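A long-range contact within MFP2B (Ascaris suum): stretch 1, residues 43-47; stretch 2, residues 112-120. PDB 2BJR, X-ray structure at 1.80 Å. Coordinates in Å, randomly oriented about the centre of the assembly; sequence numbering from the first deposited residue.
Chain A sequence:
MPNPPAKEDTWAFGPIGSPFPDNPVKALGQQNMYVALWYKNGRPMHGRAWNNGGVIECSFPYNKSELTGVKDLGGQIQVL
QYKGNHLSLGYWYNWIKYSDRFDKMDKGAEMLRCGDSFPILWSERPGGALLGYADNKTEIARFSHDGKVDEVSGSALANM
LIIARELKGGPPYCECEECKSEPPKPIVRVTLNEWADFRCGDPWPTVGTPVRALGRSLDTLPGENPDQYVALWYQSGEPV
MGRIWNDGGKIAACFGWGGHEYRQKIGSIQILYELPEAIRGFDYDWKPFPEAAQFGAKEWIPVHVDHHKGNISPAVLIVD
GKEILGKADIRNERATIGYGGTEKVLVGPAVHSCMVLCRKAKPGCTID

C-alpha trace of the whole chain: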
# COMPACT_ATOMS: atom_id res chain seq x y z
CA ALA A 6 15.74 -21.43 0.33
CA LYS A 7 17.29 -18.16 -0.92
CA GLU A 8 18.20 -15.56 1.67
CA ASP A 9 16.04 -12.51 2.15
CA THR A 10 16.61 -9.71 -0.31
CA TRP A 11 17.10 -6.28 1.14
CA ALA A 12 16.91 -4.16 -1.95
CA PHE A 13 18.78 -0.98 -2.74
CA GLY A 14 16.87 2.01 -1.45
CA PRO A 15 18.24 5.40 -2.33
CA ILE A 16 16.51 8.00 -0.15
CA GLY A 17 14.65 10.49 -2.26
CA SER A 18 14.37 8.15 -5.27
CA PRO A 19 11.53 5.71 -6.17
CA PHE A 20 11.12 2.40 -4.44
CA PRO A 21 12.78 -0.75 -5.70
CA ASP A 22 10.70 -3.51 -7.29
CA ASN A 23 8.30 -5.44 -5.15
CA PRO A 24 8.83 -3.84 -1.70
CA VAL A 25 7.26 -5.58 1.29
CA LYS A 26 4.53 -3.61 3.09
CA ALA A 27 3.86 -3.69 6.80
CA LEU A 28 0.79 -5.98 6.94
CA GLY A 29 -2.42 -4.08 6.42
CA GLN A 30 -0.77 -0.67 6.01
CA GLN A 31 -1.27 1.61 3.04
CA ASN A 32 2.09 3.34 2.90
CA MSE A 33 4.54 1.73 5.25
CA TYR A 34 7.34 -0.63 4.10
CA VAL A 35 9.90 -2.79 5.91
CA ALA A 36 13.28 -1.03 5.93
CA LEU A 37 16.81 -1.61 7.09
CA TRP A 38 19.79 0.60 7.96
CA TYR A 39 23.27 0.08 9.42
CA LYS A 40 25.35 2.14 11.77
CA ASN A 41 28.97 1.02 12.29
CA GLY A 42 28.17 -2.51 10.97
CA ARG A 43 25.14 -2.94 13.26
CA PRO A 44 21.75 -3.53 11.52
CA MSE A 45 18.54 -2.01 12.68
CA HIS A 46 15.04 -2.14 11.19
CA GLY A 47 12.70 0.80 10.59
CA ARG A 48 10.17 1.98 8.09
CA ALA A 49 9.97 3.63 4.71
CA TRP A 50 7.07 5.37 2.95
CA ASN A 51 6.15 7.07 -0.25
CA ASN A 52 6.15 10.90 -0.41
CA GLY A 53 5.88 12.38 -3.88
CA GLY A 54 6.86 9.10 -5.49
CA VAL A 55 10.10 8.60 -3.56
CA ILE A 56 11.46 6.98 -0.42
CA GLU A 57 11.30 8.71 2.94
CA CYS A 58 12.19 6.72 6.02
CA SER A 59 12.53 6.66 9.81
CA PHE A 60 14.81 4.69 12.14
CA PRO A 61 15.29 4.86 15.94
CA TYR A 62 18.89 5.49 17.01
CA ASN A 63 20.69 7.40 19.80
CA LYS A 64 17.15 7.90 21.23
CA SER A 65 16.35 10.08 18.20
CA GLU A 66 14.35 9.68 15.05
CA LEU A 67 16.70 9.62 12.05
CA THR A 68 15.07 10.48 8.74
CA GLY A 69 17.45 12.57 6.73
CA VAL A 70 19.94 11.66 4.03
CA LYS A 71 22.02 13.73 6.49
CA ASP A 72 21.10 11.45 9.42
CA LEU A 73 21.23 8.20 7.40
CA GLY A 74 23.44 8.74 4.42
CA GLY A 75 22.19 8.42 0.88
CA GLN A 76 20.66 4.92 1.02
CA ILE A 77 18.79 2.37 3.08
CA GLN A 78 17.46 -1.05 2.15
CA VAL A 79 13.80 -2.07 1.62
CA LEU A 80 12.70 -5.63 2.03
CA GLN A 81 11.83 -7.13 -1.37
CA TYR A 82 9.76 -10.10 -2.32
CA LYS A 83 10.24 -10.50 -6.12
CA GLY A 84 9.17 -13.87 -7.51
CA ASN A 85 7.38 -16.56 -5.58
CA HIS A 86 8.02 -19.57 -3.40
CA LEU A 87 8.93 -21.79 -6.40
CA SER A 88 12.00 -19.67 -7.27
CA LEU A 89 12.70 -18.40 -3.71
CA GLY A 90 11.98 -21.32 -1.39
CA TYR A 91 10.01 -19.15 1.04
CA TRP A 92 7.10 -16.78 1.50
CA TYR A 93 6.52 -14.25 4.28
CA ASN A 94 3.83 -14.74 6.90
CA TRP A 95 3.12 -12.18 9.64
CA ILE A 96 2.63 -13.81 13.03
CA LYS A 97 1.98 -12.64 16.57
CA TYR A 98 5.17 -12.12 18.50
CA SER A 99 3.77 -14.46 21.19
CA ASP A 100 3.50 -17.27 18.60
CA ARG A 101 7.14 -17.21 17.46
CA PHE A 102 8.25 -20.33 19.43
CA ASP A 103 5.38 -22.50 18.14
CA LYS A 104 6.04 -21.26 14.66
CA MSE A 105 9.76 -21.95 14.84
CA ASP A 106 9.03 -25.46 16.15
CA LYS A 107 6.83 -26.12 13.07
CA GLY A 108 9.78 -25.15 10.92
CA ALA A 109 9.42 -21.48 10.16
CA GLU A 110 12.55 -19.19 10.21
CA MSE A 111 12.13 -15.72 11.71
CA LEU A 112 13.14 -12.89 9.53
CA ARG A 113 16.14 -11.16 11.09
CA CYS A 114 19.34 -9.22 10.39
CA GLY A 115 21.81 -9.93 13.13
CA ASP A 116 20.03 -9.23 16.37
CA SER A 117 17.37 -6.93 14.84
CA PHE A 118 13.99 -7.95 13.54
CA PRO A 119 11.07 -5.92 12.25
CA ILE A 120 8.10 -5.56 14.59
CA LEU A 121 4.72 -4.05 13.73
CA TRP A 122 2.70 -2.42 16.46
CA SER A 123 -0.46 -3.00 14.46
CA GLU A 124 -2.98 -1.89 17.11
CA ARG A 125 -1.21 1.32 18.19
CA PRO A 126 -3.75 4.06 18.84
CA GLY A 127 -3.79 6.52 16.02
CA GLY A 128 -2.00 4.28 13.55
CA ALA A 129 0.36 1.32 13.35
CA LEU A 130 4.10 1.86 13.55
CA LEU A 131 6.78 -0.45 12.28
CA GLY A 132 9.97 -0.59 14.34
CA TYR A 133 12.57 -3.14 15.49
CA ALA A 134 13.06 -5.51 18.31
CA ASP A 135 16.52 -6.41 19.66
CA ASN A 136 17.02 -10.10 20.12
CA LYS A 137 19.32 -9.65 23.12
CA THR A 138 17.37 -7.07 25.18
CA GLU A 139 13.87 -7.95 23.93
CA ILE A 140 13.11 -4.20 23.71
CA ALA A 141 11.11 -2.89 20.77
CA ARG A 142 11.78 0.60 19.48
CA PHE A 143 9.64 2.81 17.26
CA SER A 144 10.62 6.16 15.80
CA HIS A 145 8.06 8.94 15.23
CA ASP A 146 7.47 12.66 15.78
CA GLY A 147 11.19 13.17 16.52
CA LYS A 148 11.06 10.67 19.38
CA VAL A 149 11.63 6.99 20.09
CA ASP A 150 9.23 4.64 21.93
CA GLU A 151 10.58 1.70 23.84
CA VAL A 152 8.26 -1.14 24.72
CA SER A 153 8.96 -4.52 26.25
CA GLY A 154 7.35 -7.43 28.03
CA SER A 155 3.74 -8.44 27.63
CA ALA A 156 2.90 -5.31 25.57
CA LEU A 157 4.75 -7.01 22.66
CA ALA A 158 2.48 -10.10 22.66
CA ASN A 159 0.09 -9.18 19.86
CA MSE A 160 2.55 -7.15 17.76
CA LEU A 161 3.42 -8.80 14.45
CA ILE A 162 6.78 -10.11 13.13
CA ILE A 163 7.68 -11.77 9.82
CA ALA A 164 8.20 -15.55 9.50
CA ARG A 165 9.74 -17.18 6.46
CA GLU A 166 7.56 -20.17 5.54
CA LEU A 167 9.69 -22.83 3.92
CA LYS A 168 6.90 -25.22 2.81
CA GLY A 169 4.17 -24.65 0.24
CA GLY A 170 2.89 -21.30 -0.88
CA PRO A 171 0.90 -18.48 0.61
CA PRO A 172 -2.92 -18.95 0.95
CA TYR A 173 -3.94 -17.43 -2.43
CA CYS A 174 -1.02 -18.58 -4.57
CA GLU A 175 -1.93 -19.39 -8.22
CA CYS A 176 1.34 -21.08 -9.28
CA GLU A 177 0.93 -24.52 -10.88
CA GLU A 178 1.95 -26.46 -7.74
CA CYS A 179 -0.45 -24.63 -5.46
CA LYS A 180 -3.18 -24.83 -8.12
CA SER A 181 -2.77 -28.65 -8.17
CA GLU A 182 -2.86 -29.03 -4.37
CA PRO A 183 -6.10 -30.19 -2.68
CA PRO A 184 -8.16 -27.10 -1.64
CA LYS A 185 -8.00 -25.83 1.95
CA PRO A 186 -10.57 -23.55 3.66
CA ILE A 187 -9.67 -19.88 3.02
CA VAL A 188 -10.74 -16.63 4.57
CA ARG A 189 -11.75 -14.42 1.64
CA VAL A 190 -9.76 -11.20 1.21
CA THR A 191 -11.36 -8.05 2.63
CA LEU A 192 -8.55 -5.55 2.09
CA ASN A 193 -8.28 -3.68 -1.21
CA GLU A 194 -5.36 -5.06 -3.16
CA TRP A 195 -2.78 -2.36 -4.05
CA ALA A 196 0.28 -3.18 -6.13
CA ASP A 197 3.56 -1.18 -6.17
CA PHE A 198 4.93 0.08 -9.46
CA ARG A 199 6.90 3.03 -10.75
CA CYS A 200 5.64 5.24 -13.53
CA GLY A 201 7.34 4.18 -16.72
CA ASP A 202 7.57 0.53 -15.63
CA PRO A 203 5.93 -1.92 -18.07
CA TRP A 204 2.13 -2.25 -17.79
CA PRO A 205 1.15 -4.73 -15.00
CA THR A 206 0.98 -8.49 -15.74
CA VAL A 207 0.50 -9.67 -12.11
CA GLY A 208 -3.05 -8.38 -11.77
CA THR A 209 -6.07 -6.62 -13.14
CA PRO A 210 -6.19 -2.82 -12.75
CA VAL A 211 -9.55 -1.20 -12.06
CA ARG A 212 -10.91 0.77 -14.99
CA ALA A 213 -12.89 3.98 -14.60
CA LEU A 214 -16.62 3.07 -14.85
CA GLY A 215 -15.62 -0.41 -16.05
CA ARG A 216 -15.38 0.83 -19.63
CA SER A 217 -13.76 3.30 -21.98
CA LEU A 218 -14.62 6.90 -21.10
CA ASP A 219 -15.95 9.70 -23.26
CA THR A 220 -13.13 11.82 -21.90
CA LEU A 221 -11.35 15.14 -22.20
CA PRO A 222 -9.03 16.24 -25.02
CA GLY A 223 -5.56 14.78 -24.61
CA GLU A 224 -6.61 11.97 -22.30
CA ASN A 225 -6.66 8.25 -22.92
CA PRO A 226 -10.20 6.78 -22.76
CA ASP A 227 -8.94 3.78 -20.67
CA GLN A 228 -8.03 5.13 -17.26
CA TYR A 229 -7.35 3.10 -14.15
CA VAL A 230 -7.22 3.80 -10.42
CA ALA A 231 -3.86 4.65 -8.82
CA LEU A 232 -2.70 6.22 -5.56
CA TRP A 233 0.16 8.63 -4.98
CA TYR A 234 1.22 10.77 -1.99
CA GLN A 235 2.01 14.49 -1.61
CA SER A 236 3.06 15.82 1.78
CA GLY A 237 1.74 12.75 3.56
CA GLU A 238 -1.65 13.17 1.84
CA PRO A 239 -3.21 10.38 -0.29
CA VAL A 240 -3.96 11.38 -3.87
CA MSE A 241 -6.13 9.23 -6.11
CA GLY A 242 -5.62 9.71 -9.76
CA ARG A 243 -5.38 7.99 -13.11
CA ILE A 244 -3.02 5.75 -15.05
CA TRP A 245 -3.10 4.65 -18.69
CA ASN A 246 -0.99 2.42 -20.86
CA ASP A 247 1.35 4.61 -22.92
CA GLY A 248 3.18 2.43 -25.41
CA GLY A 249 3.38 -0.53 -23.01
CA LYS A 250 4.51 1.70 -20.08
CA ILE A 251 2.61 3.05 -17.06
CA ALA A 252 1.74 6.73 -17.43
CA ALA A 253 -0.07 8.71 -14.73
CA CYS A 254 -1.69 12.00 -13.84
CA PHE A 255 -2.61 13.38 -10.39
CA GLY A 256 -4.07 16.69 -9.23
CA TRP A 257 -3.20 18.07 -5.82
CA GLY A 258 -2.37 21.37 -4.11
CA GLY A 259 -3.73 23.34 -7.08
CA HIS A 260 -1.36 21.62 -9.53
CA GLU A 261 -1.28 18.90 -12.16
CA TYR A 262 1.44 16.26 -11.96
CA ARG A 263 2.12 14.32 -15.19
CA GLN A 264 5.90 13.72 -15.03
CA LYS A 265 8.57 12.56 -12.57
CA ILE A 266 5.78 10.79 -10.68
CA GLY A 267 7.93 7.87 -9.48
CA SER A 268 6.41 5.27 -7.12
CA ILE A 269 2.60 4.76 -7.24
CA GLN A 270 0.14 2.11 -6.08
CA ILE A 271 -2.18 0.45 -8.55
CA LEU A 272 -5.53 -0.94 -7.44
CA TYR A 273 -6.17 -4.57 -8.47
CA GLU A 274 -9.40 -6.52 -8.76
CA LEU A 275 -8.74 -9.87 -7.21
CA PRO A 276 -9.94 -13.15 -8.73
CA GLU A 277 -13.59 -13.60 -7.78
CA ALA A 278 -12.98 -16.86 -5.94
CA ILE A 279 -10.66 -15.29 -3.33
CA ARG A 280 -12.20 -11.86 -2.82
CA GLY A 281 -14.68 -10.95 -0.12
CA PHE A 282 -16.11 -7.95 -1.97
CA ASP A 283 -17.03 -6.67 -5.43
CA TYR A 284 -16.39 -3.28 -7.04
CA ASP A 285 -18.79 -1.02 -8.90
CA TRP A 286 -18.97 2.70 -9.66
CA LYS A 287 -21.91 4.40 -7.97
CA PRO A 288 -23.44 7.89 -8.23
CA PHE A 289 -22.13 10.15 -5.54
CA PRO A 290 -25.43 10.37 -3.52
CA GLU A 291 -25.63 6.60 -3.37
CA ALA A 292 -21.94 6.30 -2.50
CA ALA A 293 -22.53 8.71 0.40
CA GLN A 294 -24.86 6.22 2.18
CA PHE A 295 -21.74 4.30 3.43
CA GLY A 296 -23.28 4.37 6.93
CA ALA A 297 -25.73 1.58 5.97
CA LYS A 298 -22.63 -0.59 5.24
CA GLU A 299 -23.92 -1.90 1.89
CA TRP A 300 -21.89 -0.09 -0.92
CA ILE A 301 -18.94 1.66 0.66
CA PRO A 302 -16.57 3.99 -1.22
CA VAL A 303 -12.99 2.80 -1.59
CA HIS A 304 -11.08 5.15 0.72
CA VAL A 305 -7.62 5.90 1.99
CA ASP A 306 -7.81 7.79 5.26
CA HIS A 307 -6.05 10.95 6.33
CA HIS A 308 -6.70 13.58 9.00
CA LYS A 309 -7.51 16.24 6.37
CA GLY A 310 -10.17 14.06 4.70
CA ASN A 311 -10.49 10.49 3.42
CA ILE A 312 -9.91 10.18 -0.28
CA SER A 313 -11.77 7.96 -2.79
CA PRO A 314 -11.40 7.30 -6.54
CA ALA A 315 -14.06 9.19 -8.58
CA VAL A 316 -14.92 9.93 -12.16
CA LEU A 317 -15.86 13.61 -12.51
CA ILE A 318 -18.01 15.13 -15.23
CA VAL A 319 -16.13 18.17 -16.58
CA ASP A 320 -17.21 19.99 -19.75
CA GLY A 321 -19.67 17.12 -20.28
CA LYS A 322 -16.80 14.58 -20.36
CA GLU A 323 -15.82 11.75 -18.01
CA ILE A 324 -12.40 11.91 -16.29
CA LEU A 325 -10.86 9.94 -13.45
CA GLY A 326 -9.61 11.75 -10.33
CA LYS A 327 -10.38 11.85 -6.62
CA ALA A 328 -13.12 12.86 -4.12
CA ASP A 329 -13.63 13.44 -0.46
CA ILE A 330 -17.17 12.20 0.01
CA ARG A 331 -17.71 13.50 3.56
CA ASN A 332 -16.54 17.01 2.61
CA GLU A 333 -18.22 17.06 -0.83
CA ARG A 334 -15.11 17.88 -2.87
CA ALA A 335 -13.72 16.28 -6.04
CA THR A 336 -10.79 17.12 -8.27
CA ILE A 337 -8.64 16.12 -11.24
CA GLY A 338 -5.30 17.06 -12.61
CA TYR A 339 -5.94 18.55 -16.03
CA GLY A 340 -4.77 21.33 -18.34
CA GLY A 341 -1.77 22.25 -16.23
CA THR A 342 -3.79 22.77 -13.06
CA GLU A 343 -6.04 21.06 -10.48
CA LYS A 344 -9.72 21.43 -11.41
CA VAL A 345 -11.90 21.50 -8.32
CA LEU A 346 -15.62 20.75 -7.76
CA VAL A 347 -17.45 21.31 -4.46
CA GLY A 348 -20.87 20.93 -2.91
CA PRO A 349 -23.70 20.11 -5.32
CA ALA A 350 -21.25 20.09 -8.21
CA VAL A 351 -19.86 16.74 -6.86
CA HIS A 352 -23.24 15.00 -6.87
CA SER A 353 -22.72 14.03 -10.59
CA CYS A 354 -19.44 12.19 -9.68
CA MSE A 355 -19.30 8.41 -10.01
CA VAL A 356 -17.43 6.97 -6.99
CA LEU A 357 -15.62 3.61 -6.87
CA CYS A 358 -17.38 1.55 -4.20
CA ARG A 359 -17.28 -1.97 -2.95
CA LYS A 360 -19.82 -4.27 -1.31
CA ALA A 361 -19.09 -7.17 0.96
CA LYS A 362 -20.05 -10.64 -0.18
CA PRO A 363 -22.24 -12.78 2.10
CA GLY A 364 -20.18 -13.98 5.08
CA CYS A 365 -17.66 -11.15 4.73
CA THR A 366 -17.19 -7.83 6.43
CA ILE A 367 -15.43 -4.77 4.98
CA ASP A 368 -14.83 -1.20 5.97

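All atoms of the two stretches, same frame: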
# COMPACT_ATOMS: atom_id res chain seq x y z
N ARG A 43 26.22 -2.35 12.47
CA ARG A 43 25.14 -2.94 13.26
C ARG A 43 23.79 -2.65 12.54
O ARG A 43 23.46 -1.50 12.29
CB ARG A 43 25.13 -2.34 14.66
CG ARG A 43 23.99 -2.80 15.55
CD ARG A 43 24.05 -2.35 17.05
NE ARG A 43 22.76 -1.77 17.47
CZ ARG A 43 22.37 -0.52 17.22
NH1 ARG A 43 23.17 0.32 16.58
NH2 ARG A 43 21.18 -0.09 17.60
N PRO A 44 23.03 -3.69 12.21
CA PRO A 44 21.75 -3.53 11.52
C PRO A 44 20.66 -3.08 12.49
O PRO A 44 20.60 -3.53 13.63
CB PRO A 44 21.45 -4.98 11.00
CG PRO A 44 22.13 -5.89 11.99
CD PRO A 44 23.34 -5.11 12.45
N MSE A 45 19.79 -2.23 12.00
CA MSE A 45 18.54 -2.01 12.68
C MSE A 45 17.38 -1.80 11.71
O MSE A 45 17.56 -1.15 10.71
CB MSE A 45 18.66 -0.81 13.60
CG MSE A 45 18.97 0.40 12.90
SE MSE A 45 19.72 1.78 14.25
CE MSE A 45 21.65 1.25 14.00
N HIS A 46 16.21 -2.30 12.07
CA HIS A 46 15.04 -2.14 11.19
C HIS A 46 14.24 -0.88 11.51
O HIS A 46 14.34 -0.34 12.62
CB HIS A 46 14.20 -3.42 11.22
CG HIS A 46 14.90 -4.58 10.60
ND1 HIS A 46 15.54 -5.52 11.36
CD2 HIS A 46 15.05 -4.96 9.31
CE1 HIS A 46 16.10 -6.41 10.55
NE2 HIS A 46 15.81 -6.10 9.31
N GLY A 47 13.46 -0.42 10.52
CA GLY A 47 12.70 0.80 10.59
C GLY A 47 11.66 0.72 9.48
O GLY A 47 11.28 -0.39 9.03
N LEU A 112 12.37 -13.85 10.24
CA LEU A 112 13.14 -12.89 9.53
C LEU A 112 13.98 -12.10 10.54
O LEU A 112 13.48 -11.64 11.57
CB LEU A 112 12.28 -11.98 8.73
CG LEU A 112 12.96 -10.78 8.08
CD1 LEU A 112 13.66 -11.26 6.85
CD2 LEU A 112 11.96 -9.67 7.72
N ARG A 113 15.25 -11.95 10.22
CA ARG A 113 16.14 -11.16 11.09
C ARG A 113 17.36 -10.70 10.32
O ARG A 113 17.71 -11.30 9.28
CB ARG A 113 16.58 -11.97 12.29
CG ARG A 113 17.45 -13.16 11.90
CD ARG A 113 17.70 -14.09 13.05
NE ARG A 113 18.50 -13.43 14.09
CZ ARG A 113 18.77 -13.96 15.26
NH1 ARG A 113 18.29 -15.16 15.57
NH2 ARG A 113 19.51 -13.31 16.14
N CYS A 114 17.98 -9.64 10.81
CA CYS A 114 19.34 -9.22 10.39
C CYS A 114 20.14 -9.04 11.64
O CYS A 114 19.88 -8.17 12.45
CB CYS A 114 19.32 -7.94 9.56
SG CYS A 114 18.25 -7.99 8.11
N GLY A 115 21.06 -9.96 11.88
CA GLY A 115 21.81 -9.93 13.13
C GLY A 115 20.85 -10.06 14.29
O GLY A 115 19.99 -10.94 14.34
N ASP A 116 20.91 -9.13 15.22
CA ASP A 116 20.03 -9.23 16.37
C ASP A 116 18.73 -8.40 16.20
O ASP A 116 17.95 -8.34 17.11
CB ASP A 116 20.74 -8.75 17.63
CG ASP A 116 21.68 -9.82 18.24
OD1 ASP A 116 21.48 -11.03 18.06
OD2 ASP A 116 22.59 -9.47 18.99
N SER A 117 18.52 -7.81 15.03
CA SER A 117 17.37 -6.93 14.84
C SER A 117 16.33 -7.67 14.02
O SER A 117 16.66 -8.35 13.03
CB SER A 117 17.79 -5.67 14.16
OG SER A 117 16.69 -4.89 13.68
N PHE A 118 15.07 -7.54 14.42
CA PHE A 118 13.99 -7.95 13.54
C PHE A 118 12.86 -6.95 13.50
O PHE A 118 12.57 -6.29 14.51
CB PHE A 118 13.46 -9.28 13.90
CG PHE A 118 13.06 -9.44 15.29
CD1 PHE A 118 11.72 -9.44 15.65
CD2 PHE A 118 14.00 -9.76 16.26
CE1 PHE A 118 11.34 -9.66 16.98
CE2 PHE A 118 13.63 -9.96 17.58
CZ PHE A 118 12.32 -9.93 17.94
N PRO A 119 12.24 -6.81 12.35
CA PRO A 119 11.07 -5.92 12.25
C PRO A 119 9.95 -6.33 13.19
O PRO A 119 9.72 -7.54 13.39
CB PRO A 119 10.65 -6.06 10.80
CG PRO A 119 11.89 -6.52 10.09
CD PRO A 119 12.59 -7.42 11.04
N ILE A 120 9.26 -5.33 13.75
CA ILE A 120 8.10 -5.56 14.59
C ILE A 120 7.06 -4.47 14.30
O ILE A 120 7.38 -3.27 14.25
CB ILE A 120 8.49 -5.70 16.06
CG1 ILE A 120 7.31 -6.13 16.91
CG2 ILE A 120 9.14 -4.44 16.62
CD1 ILE A 120 7.75 -6.60 18.32

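Two strands that run side by side in the same direction need not be joined by the backbone ladder of a sheet; a single well-placed polar side chain can do the work. The contact in MFP2B between residues 43-47 and 112-120 illustrates the principle. The strands at 43-47 and 117-120 lie almost exactly parallel, 5.9 Å apart at closest approach, yet no backbone-to-backbone hydrogen bond links them. The two stretches together bury 327 Å², both sides summed, and His46 contributes the largest share.

The hydrogen bonds converge on one hydroxyl. Ser117, with chi1 in the t rotamer, places OG 2.7 Å from His46 ND1, a hydrogen bond in which either atom could be the donor. The same OG accepts a weak hydrogen bond from the backbone, His46 N to Ser117 OG at 3.1 Å. One small side chain thus engages both the main chain and the ring of a single residue. Serine suits this place because its hydroxyl is short and can both donate and accept; histidine in the m rotamer suits its own because the ring brings ND1 back within reach of the oxygen that meets its backbone nitrogen.

The ring is also held by contacts of other kinds. Pro119 lies over one face, its CD 3.6 Å from the centroid of the His46 ring and only 10° off the ring normal, a CH-pi contact that gives the rigid pyrrolidine a flat surface to pack on. Cys114 SG approaches the edge instead, 4.3 Å from the ring centroid and 3.3 Å from His46 NE2. The imidazole is therefore met near its plane at both nitrogens, and both it and Pro119 are buried.

Apolar packing extends the contact to Pro44, whose CB lies 3.9 Å from Cys114 CB, while Pro44 CG sits 3.2 Å from Cys114 O. Alternation along the strand explains the pattern: Pro44 and His46 point toward the second stretch, whereas Met45, a selenomethionine, points away.

The partner surface is shaped by a type II' turn from Cys114 to Ser117, closed by backbone hydrogen bonds from Ser117 N to Cys114 O and from Cys114 N to Ser117 O, both 2.9 Å. Gly115 adopts positive phi, which favours glycine, and an ideal CB there would lie a tight 3.1 Å from Pro44 CG. The Arg113 side chain points away from the first stretch and holds the turn, donating from NE to Gly115 O at 2.9 Å and from NH2 to the same Gly115 O at 3.0 Å.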